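Local coordinates for Mgp-operon protein 3 (Mycoplasma pneumoniae, PDB 6RJ1), which probably acts in cell adhesion as the membrane-bound surface protein P40/P90 of this human pathogen, at residues D188-F192 and T637-K641; G514-N520 and K645-I650; N884-V890 and I922-D928; V170-T174 and P873-G877. All blocks are in the same frame, centred on the assembly; numbering follows the deposited sequence.

Contact 1: residues D188-F192 and T637-K641; sequences DTVHF and TYPVK
The C-terminal turn of helix 187-192 lies against an extended, irregular piece of chain, 637-641, with His191, Lys641 and Val190 carrying most of the 300 Å² buried. Residues 188-192 are helical, phi and psi drifting to -113° and -16° at Phe192, whose N bonds to Asp188 O at 3.0 Å. Backbones come nearest at His191 and Lys641, with 4.8 Å between their CA atoms. His191 takes chi1 m and chi2 106°, which carries its ring into the bend of 637-641: NE2 lies 3.5 Å from Tyr638 O and 3.6 Å from Val640 O, both at the ring edge, and 4.0 Å from Thr637 CG2. The bend is an inverse gamma turn centred on Pro639 (phi -72°, psi 67°), closed by Val640 N to Tyr638 O at 2.8 Å. This is packing of a helix end against a turn in the long connection between strands 614-616 and 650-654, within the MgpC adhesin family region; no hydrogen bond crosses it. Val190, chi1 t, puts CG1 3.7 Å from Pro639 C and 4.4 Å from Pro639 CB, while Pro639 also touches Leu577 of strand 575-577. Lys641, with chi1 and chi2 t and chi3 at -96°, runs its aliphatic chain over the helix end, CG 3.7 Å from His191 O and CE 3.4 Å from Val190 O.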
loop_
_atom_site.group_PDB
_atom_site.type_symbol
_atom_site.label_atom_id
_atom_site.label_comp_id
_atom_site.label_asym_id
_atom_site.label_seq_id
_atom_site.Cartn_x
_atom_site.Cartn_y
_atom_site.Cartn_z
ATOM N N ASP A 188 -23.569 -21.846 2.395
ATOM C CA ASP A 188 -24.739 -22.754 2.292
ATOM C C ASP A 188 -26.064 -22.021 2.502
ATOM O O ASP A 188 -27.052 -22.370 1.866
ATOM C CB ASP A 188 -24.627 -23.991 3.213
ATOM C CG ASP A 188 -24.539 -23.746 4.718
ATOM O OD1 ASP A 188 -24.259 -22.592 5.124
ATOM O OD2 ASP A 188 -24.724 -24.714 5.487
ATOM N N THR A 189 -26.065 -20.984 3.366
ATOM C CA THR A 189 -27.226 -20.129 3.653
ATOM C C THR A 189 -27.510 -19.247 2.428
ATOM O O THR A 189 -28.667 -19.058 2.069
ATOM C CB THR A 189 -26.976 -19.300 4.935
ATOM O OG1 THR A 189 -26.707 -20.183 6.025
ATOM C CG2 THR A 189 -28.145 -18.391 5.298
ATOM N N VAL A 190 -26.452 -18.724 1.786
ATOM C CA VAL A 190 -26.561 -17.875 0.598
ATOM C C VAL A 190 -27.309 -18.577 -0.551
ATOM O O VAL A 190 -28.228 -17.991 -1.128
ATOM C CB VAL A 190 -25.173 -17.325 0.153
ATOM C CG1 VAL A 190 -25.220 -16.709 -1.245
ATOM C CG2 VAL A 190 -24.628 -16.323 1.163
ATOM N N HIS A 191 -26.941 -19.831 -0.847
ATOM C CA HIS A 191 -27.497 -20.566 -1.976
ATOM C C HIS A 191 -28.699 -21.432 -1.676
ATOM O O HIS A 191 -29.454 -21.734 -2.600
ATOM C CB HIS A 191 -26.404 -21.400 -2.648
ATOM C CG HIS A 191 -25.296 -20.560 -3.208
ATOM N ND1 HIS A 191 -24.059 -20.504 -2.598
ATOM C CD2 HIS A 191 -25.297 -19.734 -4.282
ATOM C CE1 HIS A 191 -23.339 -19.676 -3.332
ATOM N NE2 HIS A 191 -24.042 -19.190 -4.358
ATOM N N PHE A 192 -28.890 -21.834 -0.416
ATOM C CA PHE A 192 -30.010 -22.698 -0.052
ATOM C C PHE A 192 -31.060 -22.035 0.843
ATOM O O PHE A 192 -32.167 -22.561 0.962
ATOM C CB PHE A 192 -29.497 -24.007 0.571
ATOM C CG PHE A 192 -28.692 -24.840 -0.399
ATOM C CD1 PHE A 192 -29.323 -25.702 -1.292
ATOM C CD2 PHE A 192 -27.303 -24.748 -0.436
ATOM C CE1 PHE A 192 -28.579 -26.454 -2.206
ATOM C CE2 PHE A 192 -26.561 -25.500 -1.351
ATOM C CZ PHE A 192 -27.200 -26.354 -2.223
ATOM N N THR A 637 -18.007 -20.861 -6.546
ATOM C CA THR A 637 -18.838 -19.880 -7.264
ATOM C C THR A 637 -19.032 -18.635 -6.399
ATOM O O THR A 637 -18.926 -18.733 -5.183
ATOM C CB THR A 637 -20.159 -20.518 -7.809
ATOM O OG1 THR A 637 -20.663 -19.744 -8.901
ATOM C CG2 THR A 637 -21.246 -20.683 -6.747
ATOM N N TYR A 638 -19.313 -17.483 -7.023
ATOM C CA TYR A 638 -19.529 -16.206 -6.332
ATOM C C TYR A 638 -20.747 -16.270 -5.371
ATOM O O TYR A 638 -21.766 -16.850 -5.740
ATOM C CB TYR A 638 -19.681 -15.045 -7.352
ATOM C CG TYR A 638 -19.550 -13.673 -6.729
ATOM C CD1 TYR A 638 -18.307 -13.077 -6.566
ATOM C CD2 TYR A 638 -20.664 -12.998 -6.244
ATOM C CE1 TYR A 638 -18.172 -11.842 -5.928
ATOM C CE2 TYR A 638 -20.540 -11.775 -5.583
ATOM C CZ TYR A 638 -19.296 -11.193 -5.443
ATOM O OH TYR A 638 -19.185 -9.972 -4.831
ATOM N N PRO A 639 -20.660 -15.659 -4.157
ATOM C CA PRO A 639 -21.792 -15.718 -3.203
ATOM C C PRO A 639 -23.039 -14.889 -3.554
ATOM O O PRO A 639 -23.383 -13.936 -2.848
ATOM C CB PRO A 639 -21.160 -15.249 -1.890
ATOM C CG PRO A 639 -20.049 -14.358 -2.309
ATOM C CD PRO A 639 -19.492 -14.985 -3.552
ATOM N N VAL A 640 -23.737 -15.281 -4.633
ATOM C CA VAL A 640 -24.997 -14.705 -5.122
ATOM C C VAL A 640 -25.875 -15.886 -5.554
ATOM O O VAL A 640 -25.456 -16.660 -6.430
ATOM C CB VAL A 640 -24.806 -13.662 -6.266
ATOM C CG1 VAL A 640 -26.127 -13.339 -6.964
ATOM C CG2 VAL A 640 -24.156 -12.385 -5.750
ATOM N N LYS A 641 -27.075 -16.037 -4.920
ATOM C CA LYS A 641 -28.048 -17.105 -5.210
ATOM C C LYS A 641 -28.456 -17.052 -6.683
ATOM O O LYS A 641 -28.715 -15.968 -7.205
ATOM C CB LYS A 641 -29.282 -16.992 -4.298
ATOM C CG LYS A 641 -29.963 -18.334 -4.050
ATOM C CD LYS A 641 -31.391 -18.197 -3.528
ATOM C CE LYS A 641 -31.503 -18.290 -2.027
ATOM N NZ LYS A 641 -32.869 -17.944 -1.568
#

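Contact 2: residues G514-N520 and K645-I650; sequences GFKDDSN and KATAKI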
loop_
_atom_site.group_PDB
_atom_site.type_symbol
_atom_site.label_atom_id
_atom_site.label_comp_id
_atom_site.label_asym_id
_atom_site.label_seq_id
_atom_site.Cartn_x
_atom_site.Cartn_y
_atom_site.Cartn_z
ATOM N N GLY A 514 -15.945 -8.159 -7.559
ATOM C CA GLY A 514 -17.397 -8.077 -7.582
ATOM C C GLY A 514 -18.059 -9.135 -8.430
ATOM O O GLY A 514 -17.404 -10.061 -8.919
ATOM N N PHE A 515 -19.371 -8.981 -8.614
ATOM C CA PHE A 515 -20.207 -9.899 -9.374
ATOM C C PHE A 515 -20.401 -9.482 -10.833
ATOM O O PHE A 515 -20.741 -8.336 -11.138
ATOM C CB PHE A 515 -21.556 -10.097 -8.662
ATOM C CG PHE A 515 -22.552 -10.980 -9.368
ATOM C CD1 PHE A 515 -22.474 -12.366 -9.268
ATOM C CD2 PHE A 515 -23.595 -10.427 -10.102
ATOM C CE1 PHE A 515 -23.404 -13.183 -9.912
ATOM C CE2 PHE A 515 -24.528 -11.246 -10.748
ATOM C CZ PHE A 515 -24.433 -12.618 -10.635
ATOM N N LYS A 516 -20.224 -10.454 -11.719
ATOM C CA LYS A 516 -20.399 -10.303 -13.152
ATOM C C LYS A 516 -21.125 -11.547 -13.694
ATOM O O LYS A 516 -20.757 -12.681 -13.360
ATOM C CB LYS A 516 -19.035 -10.108 -13.831
ATOM C CG LYS A 516 -19.131 -9.666 -15.273
ATOM C CD LYS A 516 -17.751 -9.457 -15.877
ATOM C CE LYS A 516 -17.818 -8.528 -17.072
ATOM N NZ LYS A 516 -18.470 -9.146 -18.257
ATOM N N ASP A 517 -22.185 -11.323 -14.489
ATOM C CA ASP A 517 -22.957 -12.378 -15.141
ATOM C C ASP A 517 -23.615 -11.840 -16.393
ATOM O O ASP A 517 -24.005 -10.673 -16.421
ATOM C CB ASP A 517 -24.001 -13.009 -14.199
ATOM C CG ASP A 517 -24.586 -14.328 -14.694
ATOM O OD1 ASP A 517 -23.991 -14.942 -15.612
ATOM O OD2 ASP A 517 -25.633 -14.743 -14.169
ATOM N N ASP A 518 -23.729 -12.685 -17.430
ATOM C CA ASP A 518 -24.350 -12.313 -18.704
ATOM C C ASP A 518 -25.815 -11.888 -18.528
ATOM O O ASP A 518 -26.274 -10.991 -19.232
ATOM C CB ASP A 518 -24.256 -13.470 -19.718
ATOM C CG ASP A 518 -22.860 -13.792 -20.242
ATOM O OD1 ASP A 518 -22.086 -12.838 -20.510
ATOM O OD2 ASP A 518 -22.556 -14.997 -20.419
ATOM N N SER A 519 -26.535 -12.526 -17.578
ATOM C CA SER A 519 -27.942 -12.257 -17.248
ATOM C C SER A 519 -28.139 -10.941 -16.494
ATOM O O SER A 519 -29.259 -10.450 -16.427
ATOM C CB SER A 519 -28.527 -13.411 -16.437
ATOM O OG SER A 519 -27.851 -13.595 -15.203
ATOM N N ASN A 520 -27.072 -10.386 -15.909
ATOM C CA ASN A 520 -27.172 -9.142 -15.162
ATOM C C ASN A 520 -26.756 -7.947 -15.995
ATOM O O ASN A 520 -25.689 -7.943 -16.610
ATOM C CB ASN A 520 -26.373 -9.209 -13.854
ATOM C CG ASN A 520 -26.736 -8.154 -12.830
ATOM O OD1 ASN A 520 -26.722 -6.942 -13.089
ATOM N ND2 ASN A 520 -27.044 -8.589 -11.625
ATOM N N LYS A 645 -29.219 -13.699 -9.566
ATOM C CA LYS A 645 -28.140 -13.322 -10.486
ATOM C C LYS A 645 -28.510 -12.179 -11.454
ATOM O O LYS A 645 -27.689 -11.301 -11.689
ATOM C CB LYS A 645 -27.598 -14.541 -11.250
ATOM C CG LYS A 645 -26.797 -15.491 -10.367
ATOM C CD LYS A 645 -25.644 -16.171 -11.091
ATOM C CE LYS A 645 -26.028 -17.483 -11.742
ATOM N NZ LYS A 645 -24.835 -18.294 -12.098
ATOM N N ALA A 646 -29.730 -12.182 -11.996
ATOM C CA ALA A 646 -30.181 -11.153 -12.933
ATOM C C ALA A 646 -30.493 -9.810 -12.260
ATOM O O ALA A 646 -30.391 -8.768 -12.904
ATOM C CB ALA A 646 -31.395 -11.648 -13.695
ATOM N N THR A 647 -30.866 -9.844 -10.971
ATOM C CA THR A 647 -31.293 -8.679 -10.195
ATOM C C THR A 647 -30.261 -8.191 -9.138
ATOM O O THR A 647 -30.526 -7.206 -8.442
ATOM C CB THR A 647 -32.678 -8.988 -9.573
ATOM O OG1 THR A 647 -33.250 -7.786 -9.054
ATOM C CG2 THR A 647 -32.635 -10.081 -8.494
ATOM N N ALA A 648 -29.099 -8.867 -9.034
ATOM C CA ALA A 648 -28.033 -8.560 -8.071
ATOM C C ALA A 648 -27.431 -7.173 -8.267
ATOM O O ALA A 648 -27.261 -6.730 -9.402
ATOM C CB ALA A 648 -26.948 -9.617 -8.134
ATOM N N LYS A 649 -27.128 -6.486 -7.142
ATOM C CA LYS A 649 -26.559 -5.138 -7.105
ATOM C C LYS A 649 -25.337 -5.123 -6.197
ATOM O O LYS A 649 -25.458 -4.852 -5.000
ATOM C CB LYS A 649 -27.594 -4.112 -6.614
ATOM C CG LYS A 649 -28.892 -4.077 -7.404
ATOM C CD LYS A 649 -29.990 -3.327 -6.664
ATOM C CE LYS A 649 -31.345 -3.933 -6.906
ATOM N NZ LYS A 649 -31.776 -3.835 -8.328
ATOM N N ILE A 650 -24.163 -5.466 -6.753
ATOM C CA ILE A 650 -22.903 -5.498 -6.016
ATOM C C ILE A 650 -22.026 -4.308 -6.434
ATOM O O ILE A 650 -21.704 -4.171 -7.608
ATOM C CB ILE A 650 -22.174 -6.884 -6.145
ATOM C CG1 ILE A 650 -23.040 -8.098 -5.668
ATOM C CG2 ILE A 650 -20.807 -6.885 -5.459
ATOM C CD1 ILE A 650 -23.971 -8.036 -4.418
#
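Gly514, the residue at which the chain leaves helix 503-511 with positive phi, brings its CA to 4.2 Å from Ile650 CG2. Phe515 then contributes the most buried surface: its CB lies 3.9 Å from Ile650 CG1, its CE2 is 3.9 Å from Ala648 CB, and the ring edge meets Lys645 O, 3.3 Å from CE2. Asp517 opens a type I beta turn ending at Asn520. Its OD2 accepts a 2.7 Å hydrogen bond from Ser519 OG and sits 3.4 Å from Lys645 CD, though Lys645 NZ, 4.2 Å from that oxygen, is beyond salt-bridge range. Ser519 O approaches Ala646 CB at 3.7 Å. At Asn520 the side-chain amide reaches into the bend of 645-648, where ND2 donates to Lys645 O at 2.8 Å and to Ala648 O at 2.9 Å. Two loops of the MgpC adhesin region are thus joined through backbone carbonyls gathered by one amide, beside an apolar patch leading into strand 650-654; the chemistry implies directional bonding at the turn and packing nearer the strand.

Contact 3: residues N884-V890 and I922-D928; sequences NRKGYAV and IASSQDD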
loop_
_atom_site.group_PDB
_atom_site.type_symbol
_atom_site.label_atom_id
_atom_site.label_comp_id
_atom_site.label_asym_id
_atom_site.label_seq_id
_atom_site.Cartn_x
_atom_site.Cartn_y
_atom_site.Cartn_z
ATOM N N ASN A 884 9.391 9.083 23.197
ATOM C CA ASN A 884 10.562 9.043 22.317
ATOM C C ASN A 884 10.292 9.527 20.884
ATOM O O ASN A 884 10.349 8.749 19.930
ATOM C CB ASN A 884 11.256 7.671 22.323
ATOM C CG ASN A 884 12.666 7.742 22.884
ATOM O OD1 ASN A 884 12.937 7.298 24.009
ATOM N ND2 ASN A 884 13.594 8.327 22.125
ATOM N N ARG A 885 10.039 10.841 20.749
ATOM C CA ARG A 885 9.855 11.521 19.464
ATOM C C ARG A 885 11.192 12.220 19.153
ATOM O O ARG A 885 11.284 13.086 18.276
ATOM C CB ARG A 885 8.707 12.539 19.544
ATOM C CG ARG A 885 7.319 11.930 19.565
ATOM C CD ARG A 885 6.262 12.973 19.275
ATOM N NE ARG A 885 6.195 13.286 17.847
ATOM C CZ ARG A 885 6.656 14.404 17.299
ATOM N NH1 ARG A 885 7.212 15.342 18.053
ATOM N NH2 ARG A 885 6.560 14.597 15.991
ATOM N N LYS A 886 12.226 11.809 19.893
ATOM C CA LYS A 886 13.590 12.295 19.832
ATOM C C LYS A 886 14.497 11.137 19.468
ATOM O O LYS A 886 14.367 10.041 20.022
ATOM C CB LYS A 886 13.992 12.853 21.208
ATOM C CG LYS A 886 14.965 14.009 21.141
ATOM C CD LYS A 886 14.609 15.071 22.170
ATOM C CE LYS A 886 14.047 16.323 21.536
ATOM N NZ LYS A 886 12.780 16.074 20.791
ATOM N N GLY A 887 15.415 11.390 18.552
ATOM C CA GLY A 887 16.365 10.375 18.129
ATOM C C GLY A 887 16.265 9.976 16.680
ATOM O O GLY A 887 15.479 10.536 15.912
ATOM N N TYR A 888 17.072 8.986 16.320
ATOM C CA TYR A 888 17.185 8.441 14.976
ATOM C C TYR A 888 17.821 7.050 15.037
ATOM O O TYR A 888 18.454 6.702 16.031
ATOM C CB TYR A 888 18.041 9.381 14.085
ATOM C CG TYR A 888 19.405 9.713 14.661
ATOM C CD1 TYR A 888 19.583 10.816 15.491
ATOM C CD2 TYR A 888 20.518 8.928 14.371
ATOM C CE1 TYR A 888 20.832 11.119 16.034
ATOM C CE2 TYR A 888 21.770 9.217 14.912
ATOM C CZ TYR A 888 21.928 10.320 15.737
ATOM O OH TYR A 888 23.174 10.595 16.277
ATOM N N ALA A 889 17.693 6.286 13.954
ATOM C CA ALA A 889 18.284 4.960 13.799
ATOM C C ALA A 889 18.585 4.746 12.318
ATOM O O ALA A 889 17.896 5.308 11.461
ATOM C CB ALA A 889 17.327 3.895 14.314
ATOM N N VAL A 890 19.638 3.987 12.008
ATOM C CA VAL A 890 20.029 3.720 10.622
ATOM C C VAL A 890 20.215 2.210 10.378
ATOM O O VAL A 890 20.926 1.533 11.133
ATOM C CB VAL A 890 21.261 4.558 10.156
ATOM C CG1 VAL A 890 21.458 4.476 8.645
ATOM C CG2 VAL A 890 21.147 6.015 10.590
ATOM N N ILE A 922 24.603 3.490 13.908
ATOM C CA ILE A 922 24.254 4.906 13.941
ATOM C C ILE A 922 22.848 4.968 14.518
ATOM O O ILE A 922 21.872 4.677 13.826
ATOM C CB ILE A 922 24.361 5.641 12.577
ATOM C CG1 ILE A 922 25.746 5.460 11.919
ATOM C CG2 ILE A 922 24.015 7.123 12.765
ATOM C CD1 ILE A 922 25.874 5.986 10.459
ATOM N N ALA A 923 22.759 5.261 15.812
ATOM C CA ALA A 923 21.501 5.356 16.541
ATOM C C ALA A 923 21.647 6.288 17.728
ATOM O O ALA A 923 22.756 6.481 18.235
ATOM C CB ALA A 923 21.052 3.982 17.010
ATOM N N SER A 924 20.519 6.886 18.138
ATOM C CA SER A 924 20.379 7.792 19.273
ATOM C C SER A 924 18.903 7.905 19.635
ATOM O O SER A 924 18.031 7.637 18.813
ATOM C CB SER A 924 20.960 9.168 18.958
ATOM O OG SER A 924 20.654 10.115 19.970
ATOM N N SER A 925 18.633 8.298 20.872
ATOM C CA SER A 925 17.284 8.482 21.390
ATOM C C SER A 925 17.206 9.853 22.074
ATOM O O SER A 925 16.175 10.195 22.652
ATOM C CB SER A 925 16.948 7.364 22.375
ATOM O OG SER A 925 17.891 7.317 23.435
ATOM N N GLN A 926 18.278 10.649 21.983
ATOM C CA GLN A 926 18.302 11.947 22.637
ATOM C C GLN A 926 18.407 13.140 21.686
ATOM O O GLN A 926 18.339 14.280 22.156
ATOM C CB GLN A 926 19.436 11.986 23.690
ATOM C CG GLN A 926 19.033 11.483 25.082
ATOM C CD GLN A 926 18.745 9.995 25.143
ATOM O OE1 GLN A 926 17.590 9.564 25.260
ATOM N NE2 GLN A 926 19.788 9.176 25.063
ATOM N N ASP A 927 18.554 12.921 20.370
ATOM C CA ASP A 927 18.744 14.087 19.510
ATOM C C ASP A 927 17.917 14.135 18.234
ATOM O O ASP A 927 17.473 13.102 17.744
ATOM C CB ASP A 927 20.232 14.221 19.160
ATOM C CG ASP A 927 21.099 14.791 20.266
ATOM O OD1 ASP A 927 20.660 15.762 20.930
ATOM O OD2 ASP A 927 22.230 14.295 20.441
ATOM N N ASP A 928 17.743 15.347 17.680
ATOM C CA ASP A 928 17.014 15.555 16.430
ATOM C C ASP A 928 17.987 15.595 15.271
ATOM O O ASP A 928 18.897 16.411 15.259
ATOM C CB ASP A 928 16.145 16.816 16.490
ATOM C CG ASP A 928 14.993 16.678 17.464
ATOM O OD1 ASP A 928 14.138 15.773 17.256
ATOM O OD2 ASP A 928 14.943 17.466 18.437
#
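Tyr888 dominates this antiparallel pairing, its p rotamer laying the ring along strand 922-924. Ser924 CB sits over the ring face in a CH-pi contact, 3.9 Å from the Tyr888 ring centroid, while Ile922 CG2 meets the ring edge at 3.7 Å from CE2. Ser924, chi1 t, turns OG back to accept from Gln926 N at 3.2 Å, an ST turn that begins the bend after the strand. Ile922 (m, t) and Val890 (t) touch through their CG2 atoms at 3.8 Å. At the loop end, the off-well chi1 of Asn884 directs ND2 to Ser925 O at 3.2 Å, and Lys886 bends back so that NZ forms a 3.5 Å salt bridge with Asp928 OD2. Tyr888 and Ser924 form a hydrogen-bonded pair, Tyr888 N to Ser924 O and Ser924 N to Tyr888 O, 3.0 Å each; Ala889 and Ala923 are a non-hydrogen-bonded pair on the other face. Gly887 lies so close to Ser924 and Ser925 that a CB would clash, besides being jammed against the preceding carbonyl. Strand 888-896 also pairs with 862-868 and 914-920, and Tyr888 packs onto Leu929 of strand 928-933 and Val942 and Thr944 of strand 939-945, which belong to the neighbouring four-stranded antiparallel sheet.

Contact 4: residues V170-T174 and P873-G877; sequences VTPYT and PTYDG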
loop_
_atom_site.group_PDB
_atom_site.type_symbol
_atom_site.label_atom_id
_atom_site.label_comp_id
_atom_site.label_asym_id
_atom_site.label_seq_id
_atom_site.Cartn_x
_atom_site.Cartn_y
_atom_site.Cartn_z
ATOM N N VAL A 170 -5.798 3.278 8.195
ATOM C CA VAL A 170 -5.314 2.539 9.354
ATOM C C VAL A 170 -4.173 3.374 9.934
ATOM O O VAL A 170 -3.223 3.711 9.221
ATOM C CB VAL A 170 -4.873 1.093 9.000
ATOM C CG1 VAL A 170 -4.291 0.383 10.220
ATOM C CG2 VAL A 170 -6.022 0.282 8.405
ATOM N N THR A 171 -4.286 3.749 11.206
ATOM C CA THR A 171 -3.261 4.565 11.852
ATOM C C THR A 171 -2.309 3.659 12.638
ATOM O O THR A 171 -2.684 2.521 12.946
ATOM C CB THR A 171 -3.911 5.635 12.758
ATOM O OG1 THR A 171 -4.433 5.020 13.941
ATOM C CG2 THR A 171 -4.969 6.459 12.034
ATOM N N PRO A 172 -1.114 4.139 13.048
ATOM C CA PRO A 172 -0.236 3.293 13.875
ATOM C C PRO A 172 -0.838 2.897 15.236
ATOM O O PRO A 172 -0.261 2.054 15.929
ATOM C CB PRO A 172 1.013 4.160 14.048
ATOM C CG PRO A 172 0.550 5.546 13.843
ATOM C CD PRO A 172 -0.495 5.456 12.794
ATOM N N TYR A 173 -1.990 3.495 15.613
ATOM C CA TYR A 173 -2.678 3.228 16.882
ATOM C C TYR A 173 -3.936 2.371 16.724
ATOM O O TYR A 173 -4.650 2.151 17.706
ATOM C CB TYR A 173 -2.980 4.539 17.638
ATOM C CG TYR A 173 -1.762 5.416 17.779
ATOM C CD1 TYR A 173 -0.701 5.044 18.602
ATOM C CD2 TYR A 173 -1.644 6.595 17.055
ATOM C CE1 TYR A 173 0.442 5.831 18.708
ATOM C CE2 TYR A 173 -0.508 7.394 17.159
ATOM C CZ TYR A 173 0.534 7.006 17.983
ATOM O OH TYR A 173 1.664 7.774 18.066
ATOM N N THR A 174 -4.194 1.874 15.494
ATOM C CA THR A 174 -5.342 1.020 15.200
ATOM C C THR A 174 -5.076 -0.355 15.825
ATOM O O THR A 174 -4.123 -1.025 15.412
ATOM C CB THR A 174 -5.606 0.945 13.677
ATOM O OG1 THR A 174 -5.811 2.261 13.156
ATOM C CG2 THR A 174 -6.797 0.051 13.325
ATOM N N PRO A 873 3.715 10.609 15.387
ATOM C CA PRO A 873 2.660 11.597 15.721
ATOM C C PRO A 873 2.896 12.232 17.089
ATOM O O PRO A 873 3.596 11.642 17.905
ATOM C CB PRO A 873 1.371 10.765 15.725
ATOM C CG PRO A 873 1.720 9.482 15.023
ATOM C CD PRO A 873 3.156 9.242 15.324
ATOM N N THR A 874 2.350 13.434 17.331
ATOM C CA THR A 874 2.549 14.143 18.612
ATOM C C THR A 874 1.793 13.497 19.779
ATOM O O THR A 874 2.303 13.483 20.899
ATOM C CB THR A 874 2.240 15.641 18.492
ATOM O OG1 THR A 874 0.890 15.828 18.059
ATOM C CG2 THR A 874 3.214 16.372 17.572
ATOM N N TYR A 875 0.585 12.967 19.511
ATOM C CA TYR A 875 -0.265 12.308 20.504
ATOM C C TYR A 875 -0.789 10.975 19.986
ATOM O O TYR A 875 -1.013 10.828 18.779
ATOM C CB TYR A 875 -1.428 13.221 20.928
ATOM C CG TYR A 875 -0.988 14.451 21.684
ATOM C CD1 TYR A 875 -0.608 15.609 21.013
ATOM C CD2 TYR A 875 -0.962 14.467 23.074
ATOM C CE1 TYR A 875 -0.174 16.739 21.705
ATOM C CE2 TYR A 875 -0.550 15.599 23.780
ATOM C CZ TYR A 875 -0.155 16.734 23.092
ATOM O OH TYR A 875 0.260 17.851 23.785
ATOM N N ASP A 876 -0.977 9.999 20.902
ATOM C CA ASP A 876 -1.490 8.666 20.563
ATOM C C ASP A 876 -3.035 8.657 20.441
ATOM O O ASP A 876 -3.670 9.713 20.568
ATOM C CB ASP A 876 -0.977 7.613 21.569
ATOM C CG ASP A 876 -1.390 7.790 23.024
ATOM O OD1 ASP A 876 -2.415 8.462 23.278
ATOM O OD2 ASP A 876 -0.705 7.232 23.907
ATOM N N GLY A 877 -3.612 7.469 20.228
ATOM C CA GLY A 877 -5.053 7.261 20.114
ATOM C C GLY A 877 -5.825 7.643 21.364
ATOM O O GLY A 877 -6.984 8.061 21.278
#
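This is loop-to-loop packing of an aromatic ring against backbone and proline, joining a type I beta turn between strand 165-167 and helix 176-179 to the connection between antiparallel strands 862-868 and 888-896. The turn, Thr171 to Thr174, is closed by Thr174 N to Thr171 O at 3.0 Å and reinforced by Thr171 N to Thr174 OG1 at 2.9 Å; Glu240 further binds both threonine hydroxyls. It presents Tyr173, which supplies the largest share of the 218 Å² buried. With chi1 m, the ring extends across 873-877, and Gly877 N lies over its face, 3.7 Å from Tyr173 CG. Pro172 CG adds a looser touch on Pro873 CG at 4.3 Å. No hydrogen bond joins the two segments; within its own loop Asp876 bonds Gln880, and the backbone of Gly877 bonds that of Asn358. A CB on Gly877 would be tight against Tyr173 CB. Pro873 CG lies 3.7 Å from Tyr173 CE2, and Asp876 CA makes a CH-pi contact, 3.7 Å from the Tyr173 ring centroid and 14° off its normal.

Contacts 1 and 2 adjoin, their centres 13 Å apart, and share the connection leading to strand 650-654: Tyr638 packs on Phe515, Gly514 and Ile650, and Val640 on Phe515. Contact 3 lies on the other side of the chain's centre, about 55 Å from both between centres. Contact 4 is the most central, 18 Å from the chain centre, and touches contact 3 where Arg885, whose NH2 hydrogen-bonds Lys872 O, packs its NE 3.1 Å from Pro873 O. All four are partly buried, with exposed residues touching in contacts 2 and 3 alone. Contact 3 is strand pairing with backbone bonds and a salt bridge, contact 2 combines two bonds from one side-chain amide with packing of Phe515, and contacts 1 and 4 have no hydrogen bonds between segments.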